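Local atomic coordinates of uncharacterized protein (Leptospirillum rubarum, PDB entry 3O2I), a protein that is of unknown function, belongs to an uncharacterised family and assembles as a pair of subunits that exchange backbone hydrogen bonds. Residues Ile43-Phe56 with Ser80-Gly94. Residues are numbered along the deposited sequence; the frame is centred on the assembly and turned at random.
Sequences IYLLHSEYWTEDEF and SKYLVTAHGFVEAGG
His47 leaves the end of strand 41-47 with CG anti to its backbone N (chi1 -157°), which carries NE2 to His87 O, 2.9 Å away, near the C-terminal turn of helix 72-87. That oxygen lies close to the imidazole plane, as does Glu49 N, which donates to ND1, so both ring nitrogens are bonded and the rotation is fixed. The imidazole edge, led by CD2, points at the centre of the Phe89 face in a T-shaped pair, planes at 68°. Trp51 NE1 sits over one imidazole face and 3.5 Å from Phe89 CZ, while the far rim of the indole turns toward the His87 face; Glu62 accepts from His87 NE2. Next to this aromatic cluster the packing is tight: Leu45 CD1 presses on Leu83 CD1 at 3.5 Å. On the opposite sheet face Leu46 CB still meets Val90 CG2, but Val90 is exposed to solvent. Leu46 and Val90 exchange two backbone bonds, making strand 90-91 the outermost of this chain's sheet; Gly93 and Gly94 beyond it bond through their backbones to the second subunit. With strand 28-35 and helix 53-63, this is consistent with a small two-layer arrangement of helices on a three-stranded antiparallel sheet.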
loop_
_atom_site.group_PDB
_atom_site.type_symbol
_atom_site.label_atom_id
_atom_site.label_comp_id
_atom_site.label_asym_id
_atom_site.label_seq_id
_atom_site.Cartn_x
_atom_site.Cartn_y
_atom_site.Cartn_z
ATOM N N ILE B 43 2.192 8.949 1.205
ATOM C CA ILE B 43 3.562 8.535 1.461
ATOM C C ILE B 43 3.520 7.130 2.014
ATOM O O ILE B 43 2.824 6.859 2.994
ATOM C CB ILE B 43 4.252 9.417 2.515
ATOM C CG1 ILE B 43 4.045 10.899 2.214
ATOM C CG2 ILE B 43 5.736 9.074 2.601
ATOM C CD1 ILE B 43 5.122 11.497 1.343
ATOM N N TYR B 44 4.269 6.239 1.384
ATOM C CA TYR B 44 4.332 4.851 1.823
ATOM C C TYR B 44 5.710 4.583 2.374
ATOM O O TYR B 44 6.696 4.680 1.643
ATOM C CB TYR B 44 4.045 3.898 0.642
ATOM C CG TYR B 44 2.651 4.062 0.078
ATOM C CD1 TYR B 44 1.572 3.406 0.655
ATOM C CD2 TYR B 44 2.411 4.886 -1.014
ATOM C CE1 TYR B 44 0.291 3.559 0.158
ATOM C CE2 TYR B 44 1.127 5.036 -1.531
ATOM C CZ TYR B 44 0.075 4.373 -0.934
ATOM O OH TYR B 44 -1.204 4.509 -1.432
ATOM N N LEU B 45 5.780 4.241 3.657
ATOM C CA LEU B 45 7.049 3.899 4.300
ATOM C C LEU B 45 7.108 2.412 4.635
ATOM O O LEU B 45 6.101 1.797 4.960
ATOM C CB LEU B 45 7.232 4.695 5.586
ATOM C CG LEU B 45 7.161 6.219 5.492
ATOM C CD1 LEU B 45 7.478 6.820 6.863
ATOM C CD2 LEU B 45 8.126 6.744 4.452
ATOM N N LEU B 46 8.304 1.851 4.578
ATOM C CA LEU B 46 8.513 0.445 4.881
ATOM C C LEU B 46 9.361 0.309 6.119
ATOM O O LEU B 46 10.277 1.097 6.326
ATOM C CB LEU B 46 9.259 -0.233 3.726
ATOM C CG LEU B 46 8.477 -0.759 2.533
ATOM C CD1 LEU B 46 7.056 -0.229 2.548
ATOM C CD2 LEU B 46 9.212 -0.439 1.225
ATOM N N HIS B 47 9.072 -0.700 6.930
ATOM C CA HIS B 47 9.949 -1.048 8.046
ATOM C C HIS B 47 10.011 -2.562 8.212
ATOM O O HIS B 47 9.025 -3.256 7.977
ATOM C CB HIS B 47 9.474 -0.403 9.347
ATOM C CG HIS B 47 10.556 -0.244 10.366
ATOM N ND1 HIS B 47 11.095 -1.311 11.053
ATOM C CD2 HIS B 47 11.209 0.859 10.808
ATOM C CE1 HIS B 47 12.034 -0.873 11.874
ATOM N NE2 HIS B 47 12.130 0.437 11.738
ATOM N N SER B 48 11.171 -3.068 8.618
ATOM C CA SER B 48 11.330 -4.499 8.836
ATOM C C SER B 48 10.582 -4.986 10.071
ATOM O O SER B 48 10.309 -6.176 10.198
ATOM C CB SER B 48 12.811 -4.904 8.896
ATOM O OG SER B 48 13.477 -4.322 10.003
ATOM N N GLU B 49 10.244 -4.074 10.978
ATOM C CA GLU B 49 9.509 -4.469 12.179
ATOM C C GLU B 49 8.075 -3.960 12.220
ATOM O O GLU B 49 7.719 -3.002 11.536
ATOM C CB GLU B 49 10.255 -4.060 13.450
ATOM C CG GLU B 49 11.513 -4.877 13.702
ATOM C CD GLU B 49 11.787 -5.056 15.187
ATOM O OE1 GLU B 49 12.370 -4.141 15.811
ATOM O OE2 GLU B 49 11.405 -6.111 15.735
ATOM N N TYR B 50 7.253 -4.633 13.021
ATOM C CA TYR B 50 5.874 -4.222 13.218
ATOM C C TYR B 50 5.796 -3.186 14.328
ATOM O O TYR B 50 6.343 -3.378 15.414
ATOM C CB TYR B 50 4.991 -5.423 13.569
ATOM C CG TYR B 50 3.606 -5.038 14.046
ATOM C CD1 TYR B 50 3.231 -5.218 15.374
ATOM C CD2 TYR B 50 2.676 -4.471 13.168
ATOM C CE1 TYR B 50 1.963 -4.852 15.820
ATOM C CE2 TYR B 50 1.409 -4.095 13.605
ATOM C CZ TYR B 50 1.056 -4.290 14.927
ATOM O OH TYR B 50 -0.202 -3.918 15.354
ATOM N N TRP B 51 5.130 -2.078 14.039
ATOM C CA TRP B 51 4.855 -1.068 15.046
ATOM C C TRP B 51 3.362 -1.112 15.287
ATOM O O TRP B 51 2.590 -1.059 14.329
ATOM C CB TRP B 51 5.234 0.322 14.536
ATOM C CG TRP B 51 6.677 0.505 14.170
ATOM C CD1 TRP B 51 7.287 0.091 13.022
ATOM C CD2 TRP B 51 7.687 1.173 14.944
ATOM N NE1 TRP B 51 8.618 0.448 13.041
ATOM C CE2 TRP B 51 8.886 1.115 14.206
ATOM C CE3 TRP B 51 7.694 1.807 16.191
ATOM C CZ2 TRP B 51 10.084 1.663 14.678
ATOM C CZ3 TRP B 51 8.884 2.358 16.655
ATOM C CH2 TRP B 51 10.061 2.280 15.900
ATOM N N THR B 52 2.950 -1.230 16.548
ATOM C CA THR B 52 1.533 -1.138 16.904
ATOM C C THR B 52 0.976 0.213 16.429
ATOM O O THR B 52 1.740 1.126 16.121
ATOM C CB THR B 52 1.332 -1.219 18.428
ATOM O OG1 THR B 52 1.591 0.066 18.991
ATOM C CG2 THR B 52 2.281 -2.252 19.066
ATOM N N GLU B 53 -0.344 0.344 16.366
ATOM C CA GLU B 53 -0.939 1.608 15.929
ATOM C C GLU B 53 -0.563 2.747 16.894
ATOM O O GLU B 53 -0.222 3.854 16.469
ATOM C CB GLU B 53 -2.467 1.490 15.782
ATOM C CG GLU B 53 -3.127 2.597 14.919
ATOM C CD GLU B 53 -2.952 2.384 13.402
ATOM O OE1 GLU B 53 -2.265 1.413 12.999
ATOM O OE2 GLU B 53 -3.514 3.187 12.612
ATOM N N ASP B 54 -0.602 2.469 18.191
ATOM C CA ASP B 54 -0.233 3.482 19.188
ATOM C C ASP B 54 1.222 3.926 19.073
ATOM O O ASP B 54 1.523 5.114 19.155
ATOM C CB ASP B 54 -0.539 2.990 20.596
ATOM C CG ASP B 54 -2.008 3.043 20.904
ATOM O OD1 ASP B 54 -2.751 3.601 20.071
ATOM O OD2 ASP B 54 -2.420 2.535 21.967
ATOM N N GLU B 55 2.120 2.972 18.862
ATOM C CA GLU B 55 3.525 3.292 18.638
ATOM C C GLU B 55 3.665 4.186 17.406
ATOM O O GLU B 55 4.413 5.166 17.412
ATOM C CB GLU B 55 4.340 2.005 18.465
ATOM C CG GLU B 55 4.654 1.274 19.780
ATOM C CD GLU B 55 5.346 -0.061 19.545
ATOM O OE1 GLU B 55 5.063 -0.723 18.517
ATOM O OE2 GLU B 55 6.173 -0.446 20.387
ATOM N N PHE B 56 2.929 3.836 16.353
ATOM C CA PHE B 56 2.906 4.606 15.108
ATOM C C PHE B 56 2.496 6.071 15.342
ATOM O O PHE B 56 3.202 6.988 14.921
ATOM C CB PHE B 56 1.975 3.914 14.098
ATOM C CG PHE B 56 2.018 4.492 12.708
ATOM C CD1 PHE B 56 3.090 5.255 12.285
ATOM C CD2 PHE B 56 0.974 4.243 11.809
ATOM C CE1 PHE B 56 3.121 5.789 11.008
ATOM C CE2 PHE B 56 1.004 4.765 10.536
ATOM C CZ PHE B 56 2.078 5.538 10.127
ATOM N N SER B 80 7.628 12.316 7.464
ATOM C CA SER B 80 8.231 11.267 6.642
ATOM C C SER B 80 9.756 11.289 6.760
ATOM O O SER B 80 10.384 10.258 7.028
ATOM C CB SER B 80 7.814 11.430 5.180
ATOM O OG SER B 80 8.451 10.461 4.353
ATOM N N LYS B 81 10.343 12.470 6.565
ATOM C CA LYS B 81 11.797 12.648 6.632
ATOM C C LYS B 81 12.387 12.189 7.962
ATOM O O LYS B 81 13.503 11.678 8.011
ATOM C CB LYS B 81 12.175 14.111 6.403
ATOM C CG LYS B 81 12.165 14.556 4.955
ATOM C CD LYS B 81 12.723 15.971 4.828
ATOM C CE LYS B 81 14.179 16.036 5.272
ATOM N NZ LYS B 81 14.725 17.430 5.241
ATOM N N TYR B 82 11.626 12.373 9.034
ATOM C CA TYR B 82 12.093 12.039 10.373
ATOM C C TYR B 82 12.031 10.539 10.640
ATOM O O TYR B 82 12.973 9.962 11.182
ATOM C CB TYR B 82 11.313 12.816 11.445
ATOM C CG TYR B 82 11.624 12.361 12.851
ATOM C CD1 TYR B 82 12.758 12.816 13.517
ATOM C CD2 TYR B 82 10.794 11.464 13.507
ATOM C CE1 TYR B 82 13.054 12.386 14.806
ATOM C CE2 TYR B 82 11.077 11.030 14.787
ATOM C CZ TYR B 82 12.210 11.491 15.434
ATOM O OH TYR B 82 12.486 11.046 16.707
ATOM N N LEU B 83 10.920 9.907 10.269
ATOM C CA LEU B 83 10.816 8.455 10.372
ATOM C C LEU B 83 11.941 7.767 9.607
ATOM O O LEU B 83 12.506 6.777 10.076
ATOM C CB LEU B 83 9.455 7.953 9.871
ATOM C CG LEU B 83 8.244 8.433 10.677
ATOM C CD1 LEU B 83 6.967 7.770 10.176
ATOM C CD2 LEU B 83 8.437 8.153 12.154
ATOM N N VAL B 84 12.266 8.288 8.428
ATOM C CA VAL B 84 13.330 7.697 7.616
ATOM C C VAL B 84 14.693 7.828 8.295
ATOM O O VAL B 84 15.424 6.847 8.426
ATOM C CB VAL B 84 13.394 8.309 6.194
ATOM C CG1 VAL B 84 14.742 8.001 5.540
ATOM C CG2 VAL B 84 12.250 7.781 5.333
ATOM N N THR B 85 15.020 9.037 8.746
ATOM C CA THR B 85 16.339 9.317 9.326
ATOM C C THR B 85 16.521 8.776 10.743
ATOM O O THR B 85 17.579 8.257 11.089
ATOM C CB THR B 85 16.623 10.827 9.348
ATOM O OG1 THR B 85 16.723 11.311 8.005
ATOM C CG2 THR B 85 17.922 11.112 10.077
ATOM N N ALA B 86 15.476 8.885 11.552
ATOM C CA ALA B 86 15.567 8.564 12.969
ATOM C C ALA B 86 15.215 7.123 13.334
ATOM O O ALA B 86 15.665 6.620 14.357
ATOM C CB ALA B 86 14.710 9.529 13.776
ATOM N N HIS B 87 14.404 6.452 12.522
ATOM C CA HIS B 87 13.907 5.146 12.943
ATOM C C HIS B 87 14.006 4.030 11.896
ATOM O O HIS B 87 13.497 2.929 12.110
ATOM C CB HIS B 87 12.484 5.272 13.491
ATOM C CG HIS B 87 12.413 5.920 14.838
ATOM N ND1 HIS B 87 12.775 5.267 15.996
ATOM C CD2 HIS B 87 12.024 7.162 15.212
ATOM C CE1 HIS B 87 12.610 6.077 17.027
ATOM N NE2 HIS B 87 12.159 7.234 16.578
ATOM N N GLY B 88 14.668 4.310 10.780
ATOM C CA GLY B 88 15.003 3.271 9.820
ATOM C C GLY B 88 13.912 2.891 8.831
ATOM O O GLY B 88 13.998 1.840 8.190
ATOM N N PHE B 89 12.889 3.732 8.706
ATOM C CA PHE B 89 11.874 3.554 7.673
ATOM C C PHE B 89 12.494 3.887 6.319
ATOM O O PHE B 89 13.334 4.787 6.209
ATOM C CB PHE B 89 10.674 4.478 7.913
ATOM C CG PHE B 89 9.839 4.114 9.113
ATOM C CD1 PHE B 89 8.689 3.358 8.969
ATOM C CD2 PHE B 89 10.183 4.565 10.383
ATOM C CE1 PHE B 89 7.914 3.031 10.067
ATOM C CE2 PHE B 89 9.405 4.243 11.491
ATOM C CZ PHE B 89 8.280 3.472 11.339
ATOM N N VAL B 90 12.094 3.156 5.287
ATOM C CA VAL B 90 12.539 3.469 3.936
ATOM C C VAL B 90 11.306 3.835 3.134
ATOM O O VAL B 90 10.280 3.166 3.237
ATOM C CB VAL B 90 13.322 2.295 3.284
ATOM C CG1 VAL B 90 14.474 1.886 4.173
ATOM C CG2 VAL B 90 12.430 1.111 3.041
ATOM N N GLU B 91 11.381 4.924 2.378
ATOM C CA GLU B 91 10.221 5.372 1.619
ATOM C C GLU B 91 10.089 4.568 0.341
ATOM O O GLU B 91 11.061 4.401 -0.390
ATOM C CB GLU B 91 10.314 6.856 1.277
ATOM C CG GLU B 91 9.084 7.390 0.541
ATOM C CD GLU B 91 9.160 8.883 0.264
ATOM O OE1 GLU B 91 10.253 9.466 0.430
ATOM O OE2 GLU B 91 8.125 9.469 -0.121
ATOM N N ALA B 92 8.882 4.071 0.083
ATOM C CA ALA B 92 8.589 3.346 -1.154
ATOM C C ALA B 92 8.231 4.358 -2.225
ATOM O O ALA B 92 7.859 5.497 -1.911
ATOM C CB ALA B 92 7.448 2.384 -0.943
ATOM N N GLY B 93 8.349 3.951 -3.485
ATOM C CA GLY B 93 8.039 4.827 -4.601
ATOM C C GLY B 93 6.553 5.024 -4.857
ATOM O O GLY B 93 6.158 5.956 -5.560
ATOM N N GLY B 94 5.724 4.150 -4.290
ATOM C CA GLY B 94 4.294 4.238 -4.506
ATOM C C GLY B 94 3.627 2.881 -4.459
ATOM O O GLY B 94 4.273 1.870 -4.194
HETATM O O HOH W 1 5.586 6.913 -0.801
#